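PDB 6KFN: alginate lyase from Paenibacillus sp. FPU-7, which cleaves the polysaccharide alginate, most likely by beta-elimination as a poly(beta-D-mannuronate) lyase. Local coordinates for residues K40-G45 with Y76-Y81; G192-N197 with V223-I228. All coordinates share one frame; numbering follows the deposited sequence. Where two conformers were deposited one is given.

Interaction 1 of 2, residues K40-G45 with Y76-Y81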
loop_
_atom_site.group_PDB
_atom_site.type_symbol
_atom_site.label_atom_id
_atom_site.label_comp_id
_atom_site.label_asym_id
_atom_site.label_seq_id
_atom_site.Cartn_x
_atom_site.Cartn_y
_atom_site.Cartn_z
ATOM N N LYS A 40 9.551 15.411 4.777
ATOM C CA LYS A 40 10.643 14.460 4.603
ATOM C C LYS A 40 11.096 13.885 5.940
ATOM O O LYS A 40 11.620 14.608 6.784
ATOM C CB LYS A 40 11.819 15.124 3.885
ATOM C CG LYS A 40 11.497 15.636 2.472
ATOM C CD LYS A 40 12.599 16.551 1.945
ATOM C CE LYS A 40 12.194 17.211 0.639
ATOM N NZ LYS A 40 10.939 18.028 0.790
ATOM N N ALA A 41 10.875 12.593 6.115
ATOM C CA ALA A 41 11.279 11.854 7.306
ATOM C C ALA A 41 12.578 11.103 6.960
ATOM O O ALA A 41 12.534 10.026 6.380
ATOM C CB ALA A 41 10.161 10.914 7.738
ATOM N N GLU A 42 13.718 11.742 7.261
ATOM C CA GLU A 42 15.035 11.307 6.781
ATOM C C GLU A 42 15.872 10.588 7.839
ATOM O O GLU A 42 16.660 9.708 7.501
ATOM C CB GLU A 42 15.851 12.491 6.241
ATOM C CG GLU A 42 15.258 13.165 5.039
ATOM C CD GLU A 42 16.038 14.339 4.467
ATOM O OE1 GLU A 42 16.927 14.890 5.145
ATOM O OE2 GLU A 42 15.750 14.728 3.336
ATOM N N ALA A 43 15.782 10.984 9.085
ATOM C CA ALA A 43 16.561 10.414 10.169
ATOM C C ALA A 43 16.106 8.975 10.419
ATOM O O ALA A 43 15.075 8.546 9.923
ATOM C CB ALA A 43 16.367 11.264 11.434
ATOM N N SER A 44 16.883 8.236 11.190
ATOM C CA SER A 44 16.522 6.893 11.590
ATOM C C SER A 44 16.403 6.772 13.094
ATOM O O SER A 44 17.260 7.248 13.856
ATOM C CB SER A 44 17.545 5.857 11.114
ATOM O OG SER A 44 17.492 5.721 9.707
ATOM N N GLY A 45 15.356 6.102 13.524
ATOM C CA GLY A 45 15.237 5.612 14.876
ATOM C C GLY A 45 15.863 4.215 15.003
ATOM O O GLY A 45 16.583 3.749 14.123
ATOM N N TYR A 76 7.481 11.618 2.587
ATOM C CA TYR A 76 8.558 10.856 1.943
ATOM C C TYR A 76 9.457 10.346 3.062
ATOM O O TYR A 76 10.093 11.152 3.749
ATOM C CB TYR A 76 9.337 11.751 0.984
ATOM C CG TYR A 76 10.455 11.096 0.221
ATOM C CD1 TYR A 76 10.409 9.784 -0.186
ATOM C CD2 TYR A 76 11.589 11.808 -0.119
ATOM C CE1 TYR A 76 11.427 9.217 -0.955
ATOM C CE2 TYR A 76 12.603 11.262 -0.880
ATOM C CZ TYR A 76 12.527 9.966 -1.285
ATOM O OH TYR A 76 13.552 9.456 -2.029
ATOM N N VAL A 77 9.520 9.027 3.248
ATOM C CA VAL A 77 10.256 8.404 4.342
ATOM C C VAL A 77 11.482 7.726 3.746
ATOM O O VAL A 77 11.354 6.841 2.905
ATOM C CB VAL A 77 9.385 7.385 5.094
ATOM C CG1 VAL A 77 10.164 6.857 6.307
ATOM C CG2 VAL A 77 8.049 7.979 5.519
ATOM N N THR A 78 12.672 8.126 4.226
ATOM C CA THR A 78 13.942 7.591 3.780
ATOM C C THR A 78 14.793 7.071 4.915
ATOM O O THR A 78 15.913 6.629 4.662
ATOM C CB THR A 78 14.731 8.595 2.931
ATOM O OG1 THR A 78 14.873 9.801 3.673
ATOM C CG2 THR A 78 14.042 8.881 1.616
ATOM N N GLY A 79 14.293 7.097 6.139
ATOM C CA GLY A 79 14.979 6.538 7.289
ATOM C C GLY A 79 14.185 5.365 7.858
ATOM O O GLY A 79 13.081 5.044 7.444
ATOM N N ASP A 80 14.808 4.741 8.861
ATOM C CA ASP A 80 14.268 3.539 9.464
ATOM C C ASP A 80 13.573 3.826 10.791
ATOM O O ASP A 80 13.844 4.826 11.457
ATOM C CB ASP A 80 15.403 2.526 9.742
ATOM C CG ASP A 80 16.117 2.047 8.511
ATOM O OD1 ASP A 80 15.619 2.182 7.376
ATOM O OD2 ASP A 80 17.204 1.459 8.704
ATOM N N TYR A 81 12.679 2.920 11.200
ATOM C CA TYR A 81 12.113 2.945 12.547
ATOM C C TYR A 81 11.353 4.248 12.827
ATOM O O TYR A 81 11.522 4.873 13.877
ATOM C CB TYR A 81 13.170 2.638 13.617
ATOM C CG TYR A 81 13.557 1.186 13.661
ATOM C CD1 TYR A 81 12.681 0.249 14.249
ATOM C CD2 TYR A 81 14.751 0.727 13.165
ATOM C CE1 TYR A 81 12.970 -1.079 14.326
ATOM C CE2 TYR A 81 15.054 -0.683 13.234
ATOM C CZ TYR A 81 14.148 -1.512 13.824
ATOM O OH TYR A 81 14.453 -2.867 13.909
HETATM O O HOH W 1 17.405 9.691 4.775
#
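K40 and Y76 begin the contact: K40 CA lies 3.5 Å from Y76 O in a CA-H...O contact, while the lysine chain leads off to place its NZ on S38 O. A41 N donates to Y76 O at 2.9 Å. A41 O accepts T78 N at 2.9 Å, almost straight (172°), and more weakly G79 N. The A41 methyl CB stands 4.2 Å from V77 CG2, and W82 touches both buried side chains. This parallel pairing joins two successive coils of the right-handed beta-helix, strand 39-41 being an outermost strand of its sheet within the chain; past A41 the strands give way to loops that still run side by side. There E42 runs alongside T78, its CB and CG beside the hydroxyl, and a water bridges E42 O and T78 OG1. A43 O, which also accepts W82 NE1, comes within 3.3 Å of G79 CA, where a beta carbon would collide with it. S44 OG, anti to its carbonyl carbon (chi1 -69°), accepts D80 N at 3.0 Å in a nearly linear bond (173°), while D80 OD1 turns to N102. G45 N donates to D80 O at 2.9 Å, and G45 C meets Y81 CB at 3.4 Å. Beyond CB the Y81 ring stacks on H103; an alanine here would probably leave that histidine without its stacking partner and open a gap beside G45 and A47.

Interaction 2 of 2, residues G192-N197 with V223-I228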
loop_
_atom_site.group_PDB
_atom_site.type_symbol
_atom_site.label_atom_id
_atom_site.label_comp_id
_atom_site.label_asym_id
_atom_site.label_seq_id
_atom_site.Cartn_x
_atom_site.Cartn_y
_atom_site.Cartn_z
ATOM N N GLY A 192 8.213 -12.012 -0.124
ATOM C CA GLY A 192 7.647 -12.161 1.201
ATOM C C GLY A 192 6.573 -11.168 1.606
ATOM O O GLY A 192 6.306 -11.000 2.792
ATOM N N THR A 193 5.967 -10.484 0.642
ATOM C CA THR A 193 4.891 -9.547 0.948
ATOM C C THR A 193 3.717 -10.305 1.553
ATOM O O THR A 193 3.294 -11.323 1.003
ATOM C CB THR A 193 4.432 -8.852 -0.339
ATOM O OG1 THR A 193 5.547 -8.259 -1.015
ATOM C CG2 THR A 193 3.438 -7.735 -0.034
ATOM N N ILE A 194 3.151 -9.765 2.628
ATOM C CA ILE A 194 1.968 -10.328 3.270
ATOM C C ILE A 194 0.823 -9.339 3.114
ATOM O O ILE A 194 0.975 -8.157 3.421
ATOM C CB ILE A 194 2.227 -10.616 4.768
ATOM C CG1 ILE A 194 3.366 -11.600 4.947
ATOM C CG2 ILE A 194 0.911 -11.087 5.454
ATOM C CD1 ILE A 194 3.696 -11.931 6.376
ATOM N N VAL A 195 -0.343 -9.851 2.679
ATOM C CA VAL A 195 -1.578 -9.076 2.650
ATOM C C VAL A 195 -2.596 -9.889 3.453
ATOM O O VAL A 195 -2.944 -11.001 3.037
ATOM C CB VAL A 195 -2.113 -8.871 1.233
ATOM C CG1 VAL A 195 -3.393 -8.048 1.299
ATOM C CG2 VAL A 195 -1.046 -8.191 0.353
ATOM N N GLU A 196 -3.036 -9.352 4.584
ATOM C CA GLU A 196 -3.885 -10.137 5.482
ATOM C C GLU A 196 -4.988 -9.280 6.049
ATOM O O GLU A 196 -4.827 -8.072 6.295
ATOM C CB GLU A 196 -3.079 -10.765 6.647
ATOM C CG GLU A 196 -2.453 -9.709 7.559
ATOM C CD GLU A 196 -1.719 -10.284 8.758
ATOM O OE1 GLU A 196 -1.389 -11.495 8.715
ATOM O OE2 GLU A 196 -1.432 -9.503 9.702
ATOM N N ASN A 197 -6.126 -9.920 6.322
ATOM C CA ASN A 197 -7.201 -9.331 7.118
ATOM C C ASN A 197 -7.721 -8.013 6.545
ATOM O O ASN A 197 -8.184 -7.154 7.310
ATOM C CB ASN A 197 -6.780 -9.149 8.579
ATOM C CG ASN A 197 -6.226 -10.409 9.181
ATOM O OD1 ASN A 197 -6.666 -11.474 8.908
ATOM N ND2 ASN A 197 -5.241 -10.252 10.056
ATOM N N VAL A 223 2.001 -13.862 0.501
ATOM C CA VAL A 223 0.985 -14.543 1.286
ATOM C C VAL A 223 -0.227 -13.632 1.342
ATOM O O VAL A 223 -0.157 -12.557 1.923
ATOM C CB VAL A 223 1.491 -14.894 2.689
ATOM C CG1 VAL A 223 0.383 -15.518 3.519
ATOM C CG2 VAL A 223 2.687 -15.842 2.596
ATOM N N ILE A 224 -1.323 -14.092 0.747
ATOM C CA ILE A 224 -2.561 -13.351 0.607
ATOM C C ILE A 224 -3.589 -14.144 1.418
ATOM O O ILE A 224 -4.081 -15.177 0.928
ATOM C CB ILE A 224 -2.967 -13.206 -0.868
ATOM C CG1 ILE A 224 -1.791 -12.710 -1.734
ATOM C CG2 ILE A 224 -4.252 -12.419 -0.992
ATOM C CD1 ILE A 224 -1.213 -11.376 -1.373
ATOM N N ARG A 225 -3.867 -13.716 2.638
ATOM C CA ARG A 225 -4.651 -14.523 3.553
ATOM C C ARG A 225 -5.753 -13.733 4.254
ATOM O O ARG A 225 -5.572 -12.623 4.732
ATOM C CB ARG A 225 -3.748 -15.208 4.616
ATOM C CG ARG A 225 -2.981 -14.295 5.497
ATOM C CD ARG A 225 -2.095 -15.068 6.455
ATOM N NE ARG A 225 -1.271 -14.184 7.289
ATOM C CZ ARG A 225 -0.053 -14.443 7.697
ATOM N NH1 ARG A 225 0.542 -15.581 7.383
ATOM N NH2 ARG A 225 0.575 -13.539 8.405
ATOM N N ASN A 226 -6.927 -14.368 4.326
ATOM C CA ASN A 226 -8.002 -13.886 5.194
ATOM C C ASN A 226 -8.475 -12.485 4.805
ATOM O O ASN A 226 -8.852 -11.692 5.681
ATOM C CB ASN A 226 -7.593 -13.966 6.663
ATOM C CG ASN A 226 -7.136 -15.366 6.998
ATOM O OD1 ASN A 226 -7.686 -16.358 6.505
ATOM N ND2 ASN A 226 -5.992 -15.469 7.698
ATOM N N ASN A 227 -8.533 -12.207 3.513
ATOM C CA ASN A 227 -9.023 -10.934 2.987
ATOM C C ASN A 227 -10.430 -11.122 2.417
ATOM O O ASN A 227 -10.828 -12.228 2.088
ATOM C CB ASN A 227 -8.113 -10.404 1.902
ATOM C CG ASN A 227 -6.680 -10.268 2.395
ATOM O OD1 ASN A 227 -6.372 -9.433 3.226
ATOM N ND2 ASN A 227 -5.784 -11.109 1.865
ATOM N N ILE A 228 -11.134 -10.003 2.267
ATOM C CA ILE A 228 -12.459 -9.976 1.649
ATOM C C ILE A 228 -12.424 -8.991 0.488
ATOM O O ILE A 228 -11.998 -7.845 0.670
ATOM C CB ILE A 228 -13.551 -9.539 2.661
ATOM C CG1 ILE A 228 -13.592 -10.492 3.843
ATOM C CG2 ILE A 228 -14.904 -9.463 1.942
ATOM C CD1 ILE A 228 -14.452 -9.973 5.016
HETATM O O HOH W 2 -4.383 -13.423 8.780
#
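The R225 guanidinium has I194 CG2 over one face, 3.9 Å from NH2, and E196 OE1 at its edge, close to its plane. In the I194 and E196 conformers described, that single oxygen takes both NE, at 3.0 Å, and NH2, at 2.9 Å, in a side-on salt bridge, with carboxylate and guanidinium planes 39° apart. Both chains leave the backbone in the same way, CG lying between the backbone N and carbonyl carbon (chi1 63° in E196, 61° in R225), which keeps them side by side; E196 OE2 goes on to S171 OG. The N197 and N226 amides lie alongside one another with their planes nearly parallel, and a water accepts from N226 ND2 and donates to N197 OD1. The N227 amide turns inward instead: ND2 gives a straight bond of 3.1 Å to V195 O from well above the carbonyl plane, and OD1 accepts S198 N. Strands 194-196 and 223-225 are neighbouring rungs of the right-handed parallel beta-helix, their axes 4.8 Å apart at closest approach. V195 N donates to V223 O at 2.8 Å and R225 N to V195 O at 2.9 Å, so V195 O is gripped twice. Past the strands N197 N donates to R225 O, and N197 CA lies nearest that of N227, leaving N226 as one extra residue. Opposite the salt bridge, V195 CG2 packs on I224 CD1 at 3.6 Å, among I184, I186 and F256.

Interactions 1 and 2 join successive coils at two places along the same beta-helix, in series along the chain and without touching: their centres are 26 Å apart and their nearest atoms about 16 Å. They also belong to different faces of the solenoid. Interaction 1 closes the first pair of strands, 39-41 and 73-77, of a parallel sheet that also holds strands 184-186, 215-217 and 241-243. Interaction 2 pairs strands from another face, but its buried side chains meet I184 and I186 of that sheet, which flank the sodium ligand D185. The T193 side chain lies about 14 Å from a bound sodium, so interaction 2 forms no part of the metal sites.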